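Aln2 (PDB 6P7L) is a SnoaL-like protein of the NTF2-like superfamily that probably takes part in biosynthesis of the polyketide antibiotic alnumycin. Local coordinates at residues F63-F69 and T78-I83. Numbering follows the deposited sequence.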
ATOM      1  N   PHE A  63       3.426 -22.418   2.019  1.00 15.79           N
ATOM      2  CA  PHE A  63       4.817 -22.697   1.684  1.00 14.08           C
ATOM      3  C   PHE A  63       4.963 -24.127   1.168  1.00 17.14           C
ATOM      4  O   PHE A  63       4.241 -25.034   1.582  1.00 17.65           O
ATOM      5  CB  PHE A  63       5.736 -22.500   2.912  1.00 13.28           C
ATOM      6  CG  PHE A  63       5.959 -21.066   3.269  1.00 13.26           C
ATOM      7  CD1 PHE A  63       4.983 -20.350   3.953  1.00 16.64           C
ATOM      8  CD2 PHE A  63       7.138 -20.429   2.933  1.00 14.77           C
ATOM      9  CE1 PHE A  63       5.169 -19.025   4.246  1.00 16.97           C
ATOM     10  CE2 PHE A  63       7.321 -19.084   3.242  1.00 16.01           C
ATOM     11  CZ  PHE A  63       6.325 -18.404   3.875  1.00 14.43           C
ATOM     12  N   VAL A  64       5.894 -24.322   0.227  1.00 15.14           N
ATOM     13  CA  VAL A  64       6.167 -25.661  -0.291  1.00 15.89           C
ATOM     14  C   VAL A  64       7.086 -26.439   0.643  1.00 18.68           C
ATOM     15  O   VAL A  64       7.761 -25.892   1.511  1.00 18.41           O
ATOM     16  CB  VAL A  64       6.752 -25.606  -1.713  1.00 20.05           C
ATOM     17  CG1 VAL A  64       5.803 -24.881  -2.632  1.00 28.15           C
ATOM     18  CG2 VAL A  64       8.145 -24.993  -1.700  1.00 17.00           C
ATOM     19  N   ALA A  65       7.122 -27.754   0.436  1.00 19.26           N
ATOM     20  CA  ALA A  65       8.060 -28.590   1.170  1.00 22.42           C
ATOM     21  C   ALA A  65       9.483 -28.074   0.955  1.00 25.81           C
ATOM     22  O   ALA A  65       9.857 -27.680  -0.151  1.00 23.43           O
ATOM     23  CB  ALA A  65       7.964 -30.042   0.721  1.00 28.06           C
ATOM     24  N   GLY A  66      10.272 -28.058   2.018  1.00 24.76           N
ATOM     25  CA  GLY A  66      11.632 -27.547   1.913  1.00 23.40           C
ATOM     26  C   GLY A  66      11.778 -26.052   1.699  1.00 27.92           C
ATOM     27  O   GLY A  66      12.905 -25.594   1.474  1.00 21.31           O
ATOM     28  N   ALA A  67      10.699 -25.273   1.814  1.00 20.40           N
ATOM     29  CA  ALA A  67      10.802 -23.816   1.683  1.00 17.74           C
ATOM     30  C   ALA A  67      11.777 -23.259   2.718  1.00 21.07           C
ATOM     31  O   ALA A  67      11.914 -23.782   3.822  1.00 21.53           O
ATOM     32  CB  ALA A  67       9.442 -23.156   1.860  1.00 15.78           C
ATOM     33  N   GLU A  68      12.509 -22.226   2.335  1.00 17.77           N
ATOM     34  CA  GLU A  68      13.490 -21.605   3.218  1.00 19.95           C
ATOM     35  C   GLU A  68      12.975 -20.240   3.639  1.00 20.37           C
ATOM     36  O   GLU A  68      12.606 -19.425   2.785  1.00 24.56           O
ATOM     37  CB  GLU A  68      14.844 -21.454   2.533  1.00 23.94           C
ATOM     38  CG  GLU A  68      15.848 -22.539   2.859  1.00 51.47           C
ATOM     39  CD  GLU A  68      17.023 -22.546   1.895  1.00 80.57           C
ATOM     40  OE1 GLU A  68      17.418 -23.643   1.447  1.00 85.78           O
ATOM     41  OE2 GLU A  68      17.550 -21.455   1.589  1.00 79.84           O
ATOM     42  N   PHE A  69      12.932 -20.004   4.951  1.00 16.53           N
ATOM     43  CA  PHE A  69      12.469 -18.747   5.522  1.00 19.50           C
ATOM     44  C   PHE A  69      13.627 -18.174   6.318  1.00 21.71           C
ATOM     45  O   PHE A  69      13.932 -18.677   7.408  1.00 19.27           O
ATOM     46  CB  PHE A  69      11.240 -18.970   6.410  1.00 21.98           C
ATOM     47  CG  PHE A  69      10.484 -17.722   6.733  1.00 19.42           C
ATOM     48  CD1 PHE A  69      11.082 -16.688   7.422  1.00 39.39           C
ATOM     49  CD2 PHE A  69       9.150 -17.584   6.363  1.00 26.37           C
ATOM     50  CE1 PHE A  69      10.378 -15.530   7.720  1.00 36.69           C
ATOM     51  CE2 PHE A  69       8.461 -16.433   6.677  1.00 18.44           C
ATOM     52  CZ  PHE A  69       9.063 -15.413   7.337  1.00 19.38           C
ATOM     53  N   THR A  78      13.463 -24.095   7.865  1.00 22.29           N
ATOM     54  CA  THR A  78      13.347 -24.921   6.669  1.00 19.89           C
ATOM     55  C   THR A  78      12.110 -25.798   6.787  1.00 16.94           C
ATOM     56  O   THR A  78      11.994 -26.614   7.710  1.00 19.70           O
ATOM     57  CB  THR A  78      14.586 -25.784   6.449  1.00 25.50           C
ATOM     58  OG1 THR A  78      15.725 -24.927   6.463  1.00 26.85           O
ATOM     59  CG2 THR A  78      14.507 -26.501   5.111  1.00 34.51           C
ATOM     60  N   GLY A  79      11.229 -25.663   5.813  1.00 19.21           N
ATOM     61  CA  GLY A  79      10.041 -26.468   5.733  1.00 16.34           C
ATOM     62  C   GLY A  79       8.843 -25.814   6.382  1.00 15.98           C
ATOM     63  O   GLY A  79       8.956 -25.023   7.319  1.00 18.12           O
ATOM     64  N   PRO A  80       7.653 -26.147   5.884  1.00 18.90           N
ATOM     65  CA  PRO A  80       6.447 -25.459   6.383  1.00 13.98           C
ATOM     66  C   PRO A  80       6.180 -25.702   7.858  1.00 13.97           C
ATOM     67  O   PRO A  80       5.661 -24.803   8.525  1.00 15.19           O
ATOM     68  CB  PRO A  80       5.308 -26.021   5.496  1.00 19.36           C
ATOM     69  CG  PRO A  80       5.976 -26.513   4.265  1.00 29.41           C
ATOM     70  CD  PRO A  80       7.382 -26.959   4.676  1.00 23.51           C
ATOM     71  N   GLU A  81       6.491 -26.891   8.393  1.00 14.57           N
ATOM     72  CA  GLU A  81       6.250 -27.133   9.820  1.00 15.09           C
ATOM     73  C   GLU A  81       7.109 -26.211  10.688  1.00 19.76           C
ATOM     74  O   GLU A  81       6.629 -25.657  11.693  1.00 15.58           O
ATOM     75  CB  GLU A  81       6.460 -28.602  10.157  1.00 15.60           C
ATOM     76  CG  GLU A  81       5.381 -29.489   9.486  1.00 19.08           C
ATOM     77  CD  GLU A  81       5.327 -30.902   9.967  1.00 25.02           C
ATOM     78  OE1 GLU A  81       6.160 -31.270  10.808  1.00 29.86           O
ATOM     79  OE2 GLU A  81       4.429 -31.652   9.490  1.00 25.76           O
ATOM     80  N   ALA A  82       8.386 -26.053  10.336  1.00 17.33           N
ATOM     81  CA  ALA A  82       9.241 -25.137  11.087  1.00 16.66           C
ATOM     82  C   ALA A  82       8.760 -23.698  10.920  1.00 16.53           C
ATOM     83  O   ALA A  82       8.830 -22.896  11.855  1.00 17.66           O
ATOM     84  CB  ALA A  82      10.702 -25.262  10.627  1.00 21.07           C
ATOM     85  N   ILE A  83       8.285 -23.352   9.726  1.00 13.46           N
ATOM     86  CA  ILE A  83       7.794 -22.003   9.480  1.00 11.86           C
ATOM     87  C   ILE A  83       6.536 -21.738  10.303  1.00 16.26           C
ATOM     88  O   ILE A  83       6.358 -20.640  10.868  1.00 15.24           O
ATOM     89  CB  ILE A  83       7.556 -21.829   7.968  1.00 12.26           C
ATOM     90  CG1 ILE A  83       8.905 -21.842   7.210  1.00 18.23           C
ATOM     91  CG2 ILE A  83       6.837 -20.538   7.648  1.00 16.85           C
ATOM     92  CD1 ILE A  83       8.795 -21.987   5.704  1.00 22.33           C
TER
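I83 lays its side chain across the F63 ring, CG2 sitting 4.2 Å from the ring centroid in a CH-pi contact over one face, while CD1 comes within 3.6 Å of F63 CD2. This is where helix 80-90 packs on the curved sheet of the NTF2-like fold, whose concave sheet and covering helices commonly enclose a cavity. I83 also reaches the strand 67-70 side, with CD1 4.1 Å from A67 CB and CG1 3.8 Å from F69 CB. F59 meets the F63 ring edge-to-face, extending the apolar cluster. Strand 76-78 ends at T78, an antiparallel non-hydrogen-bonded partner of E68, and G79 then takes the N-cap position of the helix. A type II turn from V64 to A67, with G66 at positive phi, carries the chain around P80, whose CG rests 3.3 Å from V64 O. A67 O holds the start of the helix against strand 67-70: it accepts a nearly linear hydrogen bond from G79 N at 2.8 Å and a CA-H...O contact from T78 CA at 3.4 Å.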